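Local structure of fimbrium subunit Fim1C (Bacteroides vulgatus, 4QB7) at residues A[62-67]-A[80-85]; A[138-143]-A[165-170]; A[287-292]-A[308-313]. The protein is probably a component of the tip of the fimbrium, a filamentous cell-surface appendage that mediates cell adhesion and biofilm formation. All coordinates share one frame; numbering follows the deposited sequence.

Interaction 1 of 3, residues A[62-67]-A[80-85]; sequences NFMYNE and NLRFWP. With SO4 (sulfate ion), chain D.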
loop_
_atom_site.group_PDB
_atom_site.type_symbol
_atom_site.label_atom_id
_atom_site.label_comp_id
_atom_site.label_asym_id
_atom_site.label_seq_id
_atom_site.Cartn_x
_atom_site.Cartn_y
_atom_site.Cartn_z
ATOM N N ASN A 62 -14.109 0.763 25.072
ATOM C CA ASN A 62 -14.568 1.503 26.251
ATOM C C ASN A 62 -13.513 2.374 26.921
ATOM O O ASN A 62 -13.851 3.105 27.845
ATOM C CB ASN A 62 -15.102 0.504 27.265
ATOM C CG ASN A 62 -14.084 -0.526 27.714
ATOM O OD1 ASN A 62 -12.885 -0.278 27.750
ATOM N ND2 ASN A 62 -14.535 -1.697 28.110
ATOM N N PHE A 63 -12.244 2.268 26.515
ATOM C CA PHE A 63 -11.140 2.989 27.153
ATOM C C PHE A 63 -10.575 4.081 26.257
ATOM O O PHE A 63 -10.232 5.146 26.744
ATOM C CB PHE A 63 -10.047 1.992 27.545
ATOM C CG PHE A 63 -9.069 2.550 28.536
ATOM C CD1 PHE A 63 -9.408 2.667 29.882
ATOM C CD2 PHE A 63 -7.809 2.974 28.127
ATOM C CE1 PHE A 63 -8.506 3.204 30.794
ATOM C CE2 PHE A 63 -6.905 3.504 29.044
ATOM C CZ PHE A 63 -7.263 3.629 30.363
HETATM N N MSE A 64 -10.434 3.806 24.956
HETATM C CA MSE A 64 -9.970 4.780 23.968
HETATM C C MSE A 64 -10.701 4.478 22.684
HETATM O O MSE A 64 -10.774 3.315 22.306
HETATM C CB MSE A 64 -8.426 4.725 23.757
HETATM C CG MSE A 64 -7.588 5.343 24.884
HETATM SE SE MSE A 64 -5.704 5.328 24.421
HETATM C CE MSE A 64 -4.966 6.005 26.017
ATOM N N TYR A 65 -11.273 5.493 22.026
ATOM C CA TYR A 65 -11.942 5.293 20.742
ATOM C C TYR A 65 -11.337 6.270 19.765
ATOM O O TYR A 65 -11.590 7.475 19.864
ATOM C CB TYR A 65 -13.488 5.426 20.819
ATOM C CG TYR A 65 -14.119 5.234 19.457
ATOM C CD1 TYR A 65 -14.257 3.963 18.904
ATOM C CD2 TYR A 65 -14.437 6.331 18.655
ATOM C CE1 TYR A 65 -14.727 3.787 17.601
ATOM C CE2 TYR A 65 -14.902 6.165 17.349
ATOM C CZ TYR A 65 -15.066 4.891 16.836
ATOM O OH TYR A 65 -15.542 4.735 15.559
ATOM N N ASN A 66 -10.490 5.766 18.863
ATOM C CA ASN A 66 -9.785 6.574 17.870
ATOM C C ASN A 66 -9.073 7.757 18.556
ATOM O O ASN A 66 -9.226 8.912 18.145
ATOM C CB ASN A 66 -10.734 7.039 16.748
ATOM C CG ASN A 66 -10.033 7.610 15.559
ATOM O OD1 ASN A 66 -8.998 7.109 15.143
ATOM N ND2 ASN A 66 -10.579 8.679 14.997
ATOM N N GLU A 67 -8.316 7.457 19.630
ATOM C CA GLU A 67 -7.536 8.455 20.370
ATOM C C GLU A 67 -6.407 8.938 19.480
ATOM O O GLU A 67 -5.664 8.119 18.961
ATOM C CB GLU A 67 -6.997 7.878 21.687
ATOM C CG GLU A 67 -6.389 8.911 22.619
ATOM C CD GLU A 67 -7.326 10.002 23.092
ATOM O OE1 GLU A 67 -8.466 9.681 23.501
ATOM O OE2 GLU A 67 -6.915 11.183 23.056
ATOM N N ASN A 80 -6.694 13.457 25.634
ATOM C CA ASN A 80 -7.556 12.917 26.701
ATOM C C ASN A 80 -6.774 11.943 27.568
ATOM O O ASN A 80 -6.687 10.768 27.219
ATOM C CB ASN A 80 -8.815 12.239 26.121
ATOM C CG ASN A 80 -9.727 13.180 25.385
ATOM O OD1 ASN A 80 -9.731 13.232 24.151
ATOM N ND2 ASN A 80 -10.507 13.958 26.129
ATOM N N LEU A 81 -6.209 12.420 28.690
ATOM C CA LEU A 81 -5.398 11.586 29.578
ATOM C C LEU A 81 -6.155 10.430 30.237
ATOM O O LEU A 81 -7.319 10.539 30.629
ATOM C CB LEU A 81 -4.654 12.382 30.648
ATOM C CG LEU A 81 -3.190 11.936 30.801
ATOM C CD1 LEU A 81 -2.335 12.321 29.553
ATOM C CD2 LEU A 81 -2.593 12.460 32.090
ATOM N N ARG A 82 -5.465 9.297 30.266
ATOM C CA ARG A 82 -5.903 8.014 30.767
ATOM C C ARG A 82 -4.806 7.433 31.612
ATOM O O ARG A 82 -3.620 7.679 31.359
ATOM C CB ARG A 82 -6.236 7.062 29.605
ATOM C CG ARG A 82 -7.450 7.433 28.775
ATOM C CD ARG A 82 -8.770 7.033 29.409
ATOM N NE ARG A 82 -9.873 7.311 28.491
ATOM C CZ ARG A 82 -10.482 8.489 28.377
ATOM N NH1 ARG A 82 -10.127 9.508 29.155
ATOM N NH2 ARG A 82 -11.457 8.655 27.493
ATOM N N PHE A 83 -5.205 6.626 32.595
ATOM C CA PHE A 83 -4.308 6.018 33.554
ATOM C C PHE A 83 -4.468 4.532 33.580
ATOM O O PHE A 83 -5.563 4.041 33.313
ATOM C CB PHE A 83 -4.616 6.599 34.951
ATOM C CG PHE A 83 -4.365 8.088 35.047
ATOM C CD1 PHE A 83 -5.338 9.004 34.648
ATOM C CD2 PHE A 83 -3.150 8.575 35.510
ATOM C CE1 PHE A 83 -5.088 10.378 34.686
ATOM C CE2 PHE A 83 -2.911 9.948 35.570
ATOM C CZ PHE A 83 -3.879 10.839 35.145
ATOM N N TRP A 84 -3.404 3.800 33.951
ATOM C CA TRP A 84 -3.486 2.349 34.106
ATOM C C TRP A 84 -4.434 2.053 35.246
ATOM O O TRP A 84 -4.494 2.848 36.190
ATOM C CB TRP A 84 -2.115 1.721 34.391
ATOM C CG TRP A 84 -1.155 1.755 33.235
ATOM C CD1 TRP A 84 -0.069 2.563 33.105
ATOM C CD2 TRP A 84 -1.183 0.924 32.054
ATOM N NE1 TRP A 84 0.570 2.312 31.913
ATOM C CE2 TRP A 84 -0.097 1.315 31.244
ATOM C CE3 TRP A 84 -2.026 -0.109 31.602
ATOM C CZ2 TRP A 84 0.190 0.691 30.018
ATOM C CZ3 TRP A 84 -1.767 -0.700 30.377
ATOM C CH2 TRP A 84 -0.657 -0.318 29.607
ATOM N N PRO A 85 -5.175 0.931 35.235
ATOM C CA PRO A 85 -6.050 0.646 36.379
ATOM C C PRO A 85 -5.261 0.491 37.692
ATOM O O PRO A 85 -4.086 0.108 37.677
ATOM C CB PRO A 85 -6.738 -0.660 35.971
ATOM C CG PRO A 85 -6.614 -0.725 34.496
ATOM C CD PRO A 85 -5.284 -0.123 34.205
HETATM S S SO4 D . -18.251 -2.485 27.747
HETATM O O1 SO4 D . -17.148 -3.291 27.294
HETATM O O2 SO4 D . -19.375 -3.374 27.980
HETATM O O3 SO4 D . -17.877 -1.805 28.988
HETATM O O4 SO4 D . -18.656 -1.483 26.784
#
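The side chains of Phe-63 and Arg-82 run antiparallel to one another, and their contact is part apolar, part polar. Over one face of the Phe-63 ring lies CD of Arg-82, 4.0 Å from the ring centroid and displaced toward the rim, a CH-pi contact. The guanidinium plane stands at 82° to the ring, with Arg-82 CZ far above it, at most a weak cation-pi attraction. Beyond CD the chain turns to the backbone of Phe-63: NE donates to Phe-63 O at 2.8 Å, with an N-H...O angle of 163°. That oxygen lies in the guanidinium plane and receives the donor nearly along the C=O axis. The bend at chi2 (-80°) sets CD back over the ring. At the ring edge, near its plane, CZ of Phe-63 comes 3.4 Å from Phe-83 O, while the terminal CE of the extended selenomethionine Met-64 touches CB of Arg-82. Farther along, the Glu-67 carboxylate lies across the Asn-80 side chain, their planes steeply inclined, and OE2 takes a weak bond from Asn-80 N at 3.4 Å. Phe-63 and Met-64 form a classic beta bulge opposite Ala-44 of strand 40-47, so loop 80-85 meets an irregular part of the sheet. An alanine in place of Arg-82 would probably leave Phe-63 O without this donor and uncover the part of the ring face under CD. The chemistry implies a mixed attachment, one straight bond to a backbone carbonyl plus aliphatic carbon over a ring; Glu-67 OE1, 5.1 Å from Arg-82 NH2 and not in contact, would probably favour the positive charge slightly.

Interaction 2 of 3, residues A[138-143]-A[165-170]; sequences IDLVTD and SHVLTQ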
loop_
_atom_site.group_PDB
_atom_site.type_symbol
_atom_site.label_atom_id
_atom_site.label_comp_id
_atom_site.label_asym_id
_atom_site.label_seq_id
_atom_site.Cartn_x
_atom_site.Cartn_y
_atom_site.Cartn_z
ATOM N N ILE A 138 -2.998 6.094 0.091
ATOM C CA ILE A 138 -2.680 5.944 1.496
ATOM C C ILE A 138 -1.939 4.629 1.741
ATOM O O ILE A 138 -2.351 3.579 1.250
ATOM C CB ILE A 138 -4.014 6.020 2.289
ATOM C CG1 ILE A 138 -4.775 7.368 2.083
ATOM C CG2 ILE A 138 -3.856 5.631 3.756
ATOM C CD1 ILE A 138 -4.012 8.651 2.326
ATOM N N ASP A 139 -0.837 4.691 2.506
ATOM C CA ASP A 139 -0.097 3.501 2.938
ATOM C C ASP A 139 -0.676 3.153 4.318
ATOM O O ASP A 139 -0.179 3.631 5.345
ATOM C CB ASP A 139 1.421 3.766 2.947
ATOM C CG ASP A 139 2.292 2.650 3.495
ATOM O OD1 ASP A 139 1.791 1.502 3.608
ATOM O OD2 ASP A 139 3.489 2.924 3.815
ATOM N N LEU A 140 -1.805 2.399 4.319
ATOM C CA LEU A 140 -2.535 2.010 5.518
ATOM C C LEU A 140 -1.736 1.012 6.324
ATOM O O LEU A 140 -1.416 -0.073 5.834
ATOM C CB LEU A 140 -3.927 1.436 5.169
ATOM C CG LEU A 140 -4.807 0.990 6.359
ATOM C CD1 LEU A 140 -5.285 2.176 7.182
ATOM C CD2 LEU A 140 -5.956 0.118 5.898
ATOM N N VAL A 141 -1.422 1.386 7.573
ATOM C CA VAL A 141 -0.680 0.533 8.492
ATOM C C VAL A 141 -1.562 0.233 9.688
ATOM O O VAL A 141 -2.398 1.053 10.075
ATOM C CB VAL A 141 0.718 1.086 8.911
ATOM C CG1 VAL A 141 1.646 1.234 7.726
ATOM C CG2 VAL A 141 0.623 2.385 9.686
ATOM N N THR A 142 -1.430 -0.958 10.251
ATOM C CA THR A 142 -2.219 -1.302 11.434
ATOM C C THR A 142 -1.364 -2.023 12.431
ATOM O O THR A 142 -0.287 -2.524 12.107
ATOM C CB THR A 142 -3.464 -2.152 11.133
ATOM O OG1 THR A 142 -3.046 -3.507 10.902
ATOM C CG2 THR A 142 -4.307 -1.603 10.002
ATOM N N ASP A 143 -1.880 -2.103 13.639
ATOM C CA ASP A 143 -1.262 -2.806 14.725
ATOM C C ASP A 143 -2.324 -3.591 15.483
ATOM O O ASP A 143 -3.203 -2.999 16.102
ATOM C CB ASP A 143 -0.519 -1.835 15.647
ATOM C CG ASP A 143 0.261 -2.534 16.732
ATOM O OD1 ASP A 143 0.147 -3.776 16.839
ATOM O OD2 ASP A 143 0.953 -1.845 17.496
ATOM N N SER A 165 2.268 -2.603 10.887
ATOM C CA SER A 165 2.497 -3.465 9.724
ATOM C C SER A 165 1.767 -2.916 8.525
ATOM O O SER A 165 0.692 -2.349 8.684
ATOM C CB SER A 165 2.023 -4.884 10.014
ATOM O OG SER A 165 3.005 -5.614 10.725
ATOM N N HIS A 166 2.343 -3.074 7.328
ATOM C CA HIS A 166 1.720 -2.636 6.065
ATOM C C HIS A 166 0.720 -3.704 5.632
ATOM O O HIS A 166 1.102 -4.863 5.389
ATOM C CB HIS A 166 2.778 -2.374 5.002
ATOM C CG HIS A 166 3.741 -1.281 5.374
ATOM N ND1 HIS A 166 3.458 0.052 5.126
ATOM C CD2 HIS A 166 4.963 -1.362 5.940
ATOM C CE1 HIS A 166 4.510 0.733 5.549
ATOM N NE2 HIS A 166 5.440 -0.074 6.048
ATOM N N VAL A 167 -0.577 -3.351 5.653
ATOM C CA VAL A 167 -1.658 -4.309 5.402
ATOM C C VAL A 167 -2.119 -4.312 3.933
ATOM O O VAL A 167 -2.976 -5.117 3.561
ATOM C CB VAL A 167 -2.831 -4.088 6.376
ATOM C CG1 VAL A 167 -2.359 -4.272 7.816
ATOM C CG2 VAL A 167 -3.489 -2.721 6.179
ATOM N N LEU A 168 -1.539 -3.442 3.102
ATOM C CA LEU A 168 -1.851 -3.356 1.670
ATOM C C LEU A 168 -0.762 -4.082 0.852
ATOM O O LEU A 168 0.126 -4.721 1.429
ATOM C CB LEU A 168 -1.919 -1.861 1.242
ATOM C CG LEU A 168 -2.952 -0.966 1.886
ATOM C CD1 LEU A 168 -2.832 0.428 1.360
ATOM C CD2 LEU A 168 -4.353 -1.476 1.648
ATOM N N THR A 169 -0.841 -3.991 -0.485
ATOM C CA THR A 169 0.191 -4.509 -1.367
ATOM C C THR A 169 0.882 -3.296 -2.006
ATOM O O THR A 169 0.224 -2.295 -2.339
ATOM C CB THR A 169 -0.342 -5.539 -2.374
ATOM O OG1 THR A 169 0.773 -6.197 -2.957
ATOM C CG2 THR A 169 -1.187 -4.943 -3.463
ATOM N N GLN A 170 2.202 -3.357 -2.121
ATOM C CA GLN A 170 2.930 -2.289 -2.790
ATOM C C GLN A 170 3.420 -2.717 -4.181
ATOM O O GLN A 170 3.981 -3.808 -4.314
ATOM C CB GLN A 170 4.127 -1.828 -1.964
ATOM C CG GLN A 170 4.669 -0.505 -2.476
ATOM C CD GLN A 170 5.974 -0.119 -1.869
ATOM O OE1 GLN A 170 6.890 0.312 -2.554
ATOM N NE2 GLN A 170 6.092 -0.211 -0.573
HETATM O O HOH W 1 0.037 -0.821 3.660
#
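Asp-139 turns its CG anti to the backbone N (chi1 175°), while His-166 carries its CG anti to the carbonyl carbon (chi1 -62°), and the two side chains meet as a His-carboxylate pair. The pair sits at the end of a short antiparallel ladder between strand 141-143 and strand 159-178, part of the large mixed sheet of this fimbrillin-like protein. His-166 ND1 donates to Asp-139 OD1 at 2.7 Å, using the syn lone pair of that oxygen. Carboxylate and imidazole planes are only 11° apart, so the acid meets the ring at its edge; the pairing would probably favour a positively charged imidazole. The Val-141 side chain extends in the same direction as His-166, its CG1 3.4 Å from His-166 ND1, and Trp-347 stacks on the histidine ring. In the ladder, Thr-142 and Ser-165 form the hydrogen-bonded pair, with Thr-142 N to Ser-165 O at 3.0 Å and Ser-165 N to Thr-142 O at 2.8 Å. Val-141 and His-166 form the adjacent non-hydrogen-bonded pair, after which Val-167 N reaches Leu-140 O only weakly, at 3.4 Å, as the chain departs from regular strand. Apolar contacts complete the join: CG2 of Val-167 packs on CD2 of Leu-140, and CG1 of Val-167 lies against Thr-142, whose OG1 is hydrogen-bonded to Tyr-208. Phe-126 of strand 123-127 packs on Leu-140 and Leu-168. Where the two segments diverge, one water bridges them, donating to Asp-139 OD1 at 2.9 Å and to Leu-140 O at 2.7 Å while accepting from Leu-168 N at 3.1 Å.

Interaction 3 of 3, residues A[287-292]-A[308-313]; sequences LKINYD and TNKEVS. With SO4 (sulfate ion), chain K; SO4 (sulfate ion), chain J.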
loop_
_atom_site.group_PDB
_atom_site.type_symbol
_atom_site.label_atom_id
_atom_site.label_comp_id
_atom_site.label_asym_id
_atom_site.label_seq_id
_atom_site.Cartn_x
_atom_site.Cartn_y
_atom_site.Cartn_z
ATOM N N LEU A 287 -1.311 -5.734 -17.338
ATOM C CA LEU A 287 -0.840 -4.400 -17.686
ATOM C C LEU A 287 -1.110 -4.154 -19.179
ATOM O O LEU A 287 -1.082 -5.097 -19.954
ATOM C CB LEU A 287 0.670 -4.232 -17.396
ATOM C CG LEU A 287 1.170 -4.367 -15.961
ATOM C CD1 LEU A 287 2.688 -4.280 -15.941
ATOM C CD2 LEU A 287 0.605 -3.298 -15.057
ATOM N N LYS A 288 -1.378 -2.907 -19.574
ATOM C CA LYS A 288 -1.542 -2.464 -20.965
ATOM C C LYS A 288 -0.434 -1.441 -21.178
ATOM O O LYS A 288 -0.419 -0.414 -20.496
ATOM C CB LYS A 288 -2.952 -1.892 -21.243
ATOM C CG LYS A 288 -4.118 -2.875 -21.080
ATOM C CD LYS A 288 -4.054 -4.050 -22.053
ATOM C CE LYS A 288 -5.335 -4.823 -22.093
ATOM N NZ LYS A 288 -6.317 -4.176 -22.988
ATOM N N ILE A 289 0.565 -1.769 -22.009
ATOM C CA ILE A 289 1.725 -0.903 -22.195
ATOM C C ILE A 289 1.768 -0.321 -23.606
ATOM O O ILE A 289 1.302 -0.953 -24.576
ATOM C CB ILE A 289 3.025 -1.661 -21.828
ATOM C CG1 ILE A 289 4.211 -0.688 -21.601
ATOM C CG2 ILE A 289 3.333 -2.796 -22.813
ATOM C CD1 ILE A 289 5.471 -1.279 -20.957
ATOM N N ASN A 290 2.307 0.924 -23.694
ATOM C CA ASN A 290 2.516 1.691 -24.936
ATOM C C ASN A 290 3.989 2.021 -25.050
ATOM O O ASN A 290 4.573 2.500 -24.087
ATOM C CB ASN A 290 1.695 2.982 -24.920
ATOM C CG ASN A 290 0.208 2.820 -24.916
ATOM O OD1 ASN A 290 -0.343 1.730 -24.764
ATOM N ND2 ASN A 290 -0.487 3.924 -25.128
ATOM N N TYR A 291 4.607 1.744 -26.172
ATOM C CA TYR A 291 6.037 2.012 -26.343
ATOM C C TYR A 291 6.368 2.243 -27.808
ATOM O O TYR A 291 5.638 1.800 -28.698
ATOM C CB TYR A 291 6.934 0.900 -25.735
ATOM C CG TYR A 291 6.693 -0.488 -26.276
ATOM C CD1 TYR A 291 5.641 -1.267 -25.804
ATOM C CD2 TYR A 291 7.542 -1.044 -27.232
ATOM C CE1 TYR A 291 5.426 -2.560 -26.281
ATOM C CE2 TYR A 291 7.328 -2.332 -27.729
ATOM C CZ TYR A 291 6.268 -3.087 -27.247
ATOM O OH TYR A 291 6.040 -4.359 -27.702
ATOM N N ASP A 292 7.455 2.998 -28.037
ATOM C CA ASP A 292 7.975 3.384 -29.351
ATOM C C ASP A 292 9.364 2.850 -29.539
ATOM O O ASP A 292 10.189 2.987 -28.636
ATOM C CB ASP A 292 7.981 4.922 -29.461
ATOM C CG ASP A 292 6.606 5.570 -29.364
ATOM O OD1 ASP A 292 5.609 4.912 -29.738
ATOM O OD2 ASP A 292 6.532 6.754 -28.952
ATOM N N THR A 308 0.790 0.315 -29.041
ATOM C CA THR A 308 -0.049 0.768 -27.934
ATOM C C THR A 308 -1.055 -0.312 -27.527
ATOM O O THR A 308 -1.411 -1.139 -28.348
ATOM C CB THR A 308 -0.779 2.106 -28.220
ATOM O OG1 THR A 308 -1.861 1.931 -29.145
ATOM C CG2 THR A 308 0.162 3.219 -28.615
ATOM N N ASN A 309 -1.529 -0.273 -26.264
ATOM C CA ASN A 309 -2.535 -1.162 -25.679
ATOM C C ASN A 309 -2.089 -2.634 -25.756
ATOM O O ASN A 309 -2.924 -3.527 -25.883
ATOM C CB ASN A 309 -3.934 -0.937 -26.325
ATOM C CG ASN A 309 -5.132 -1.341 -25.468
ATOM O OD1 ASN A 309 -5.180 -1.114 -24.241
ATOM N ND2 ASN A 309 -6.165 -1.898 -26.112
ATOM N N LYS A 310 -0.769 -2.882 -25.640
ATOM C CA LYS A 310 -0.176 -4.222 -25.639
ATOM C C LYS A 310 -0.373 -4.848 -24.236
ATOM O O LYS A 310 0.057 -4.318 -23.214
ATOM C CB LYS A 310 1.310 -4.160 -26.064
ATOM C CG LYS A 310 2.162 -5.398 -25.804
ATOM C CD LYS A 310 1.693 -6.640 -26.559
ATOM C CE LYS A 310 2.819 -7.577 -26.907
ATOM N NZ LYS A 310 3.729 -6.978 -27.929
ATOM N N GLU A 311 -1.076 -5.965 -24.216
ATOM C CA GLU A 311 -1.428 -6.726 -23.032
ATOM C C GLU A 311 -0.227 -7.496 -22.511
ATOM O O GLU A 311 0.511 -8.130 -23.278
ATOM C CB GLU A 311 -2.557 -7.683 -23.390
ATOM C CG GLU A 311 -3.284 -8.226 -22.195
ATOM C CD GLU A 311 -4.349 -9.228 -22.569
ATOM O OE1 GLU A 311 -4.015 -10.434 -22.676
ATOM O OE2 GLU A 311 -5.523 -8.810 -22.713
ATOM N N VAL A 312 -0.026 -7.409 -21.196
ATOM C CA VAL A 312 1.038 -8.074 -20.456
ATOM C C VAL A 312 0.377 -8.693 -19.225
ATOM O O VAL A 312 -0.106 -7.951 -18.379
ATOM C CB VAL A 312 2.184 -7.089 -20.096
ATOM C CG1 VAL A 312 3.223 -7.746 -19.211
ATOM C CG2 VAL A 312 2.836 -6.517 -21.327
ATOM N N SER A 313 0.297 -10.032 -19.149
ATOM C CA SER A 313 -0.310 -10.710 -18.006
ATOM C C SER A 313 0.636 -10.725 -16.825
ATOM O O SER A 313 1.820 -11.023 -16.995
ATOM C CB SER A 313 -0.700 -12.143 -18.359
ATOM O OG SER A 313 -1.913 -12.214 -19.094
HETATM S S SO4 K . 0.935 7.074 -25.611
HETATM O O1 SO4 K . 2.099 6.876 -26.397
HETATM O O2 SO4 K . -0.207 6.803 -26.456
HETATM O O3 SO4 K . 0.974 6.124 -24.542
HETATM O O4 SO4 K . 0.910 8.469 -25.081
HETATM S S SO4 J . 8.234 -6.123 -30.118
HETATM O O1 SO4 J . 9.678 -5.929 -30.251
HETATM O O2 SO4 J . 7.724 -6.646 -31.389
HETATM O O3 SO4 J . 7.936 -7.045 -29.009
HETATM O O4 SO4 J . 7.584 -4.857 -29.843
HETATM O O HOH W 2 -8.376 -4.326 -25.363
HETATM O O HOH W 3 -5.399 -5.879 -25.669
#
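Backbone hydrogen bonds join Leu-287 to Val-312 and Ile-289 to Lys-310, two antiparallel hydrogen-bonded pairs flanking the non-hydrogen-bonded pair Lys-288 and Glu-311. Leu-287 N to Val-312 O measures 2.7 Å, and the return bond from Val-312 N to Leu-287 O 2.8 Å. The segments belong to the beta hairpin of strands 286-296 and 301-313; the short strands 287-292 and 310-313 have axes 138° apart in direction. The ladder breaks at Asn-309, which with Lys-310 faces Ile-289 in a G1 beta bulge. Here a side chain serves as acceptor: Asn-309 N donates to Asn-290 OD1 at 2.8 Å, approaching from above the amide carbonyl plane. The same amide, through ND2, binds O3 of a sulfate ion (2.7 Å), so both ends of the Asn-290 side chain are held. Among apolar contacts, CG2 of Ile-289 meets CG2 of Val-312 at 4.0 Å, on the face that strand 338-346 covers through Ile-338. Charged groups line the other face. The Lys-288 chain, bent at chi2 (-63°) and chi4, runs alongside Glu-311 with CE 4.0 Å from CG; its NZ makes a salt bridge to Glu-228 and a weak bond to Asn-309 OD1. Two waters link it weakly to Asn-309. On the Ile-289 side, Lys-310 NZ is bonded to Ile-336 O, and Tyr-291 OH donates to O4 of a second sulfate at 2.7 Å; both ions probably come from the crystallisation liquor. The hairpin is thus largely apolar toward strand 338-346, apart from Lys-310, and charged on the face of Lys-288 and Glu-311, with the Asn-290 amide securing the bulge backbone.

The three contacts come one after another along the chain, and all lie within its fimbrillin-like part. Interactions 1 and 2 reach the same large mixed sheet: the first at strand 64-72, the second where strand 141-143 pairs with the long strand 159-178. Their centres are about 24 Å apart. Interaction 3 belongs to a separate antiparallel sheet, in the hairpin of strands 286-296 and 301-313, with its centre about 29 Å from that of interaction 2. Interactions 1 and 3 are on opposite sides of the chain's centre, about 52 Å apart between centres. Interaction 2 lies close to that centre, so the three contacts are spread along an elongated, mostly beta subunit.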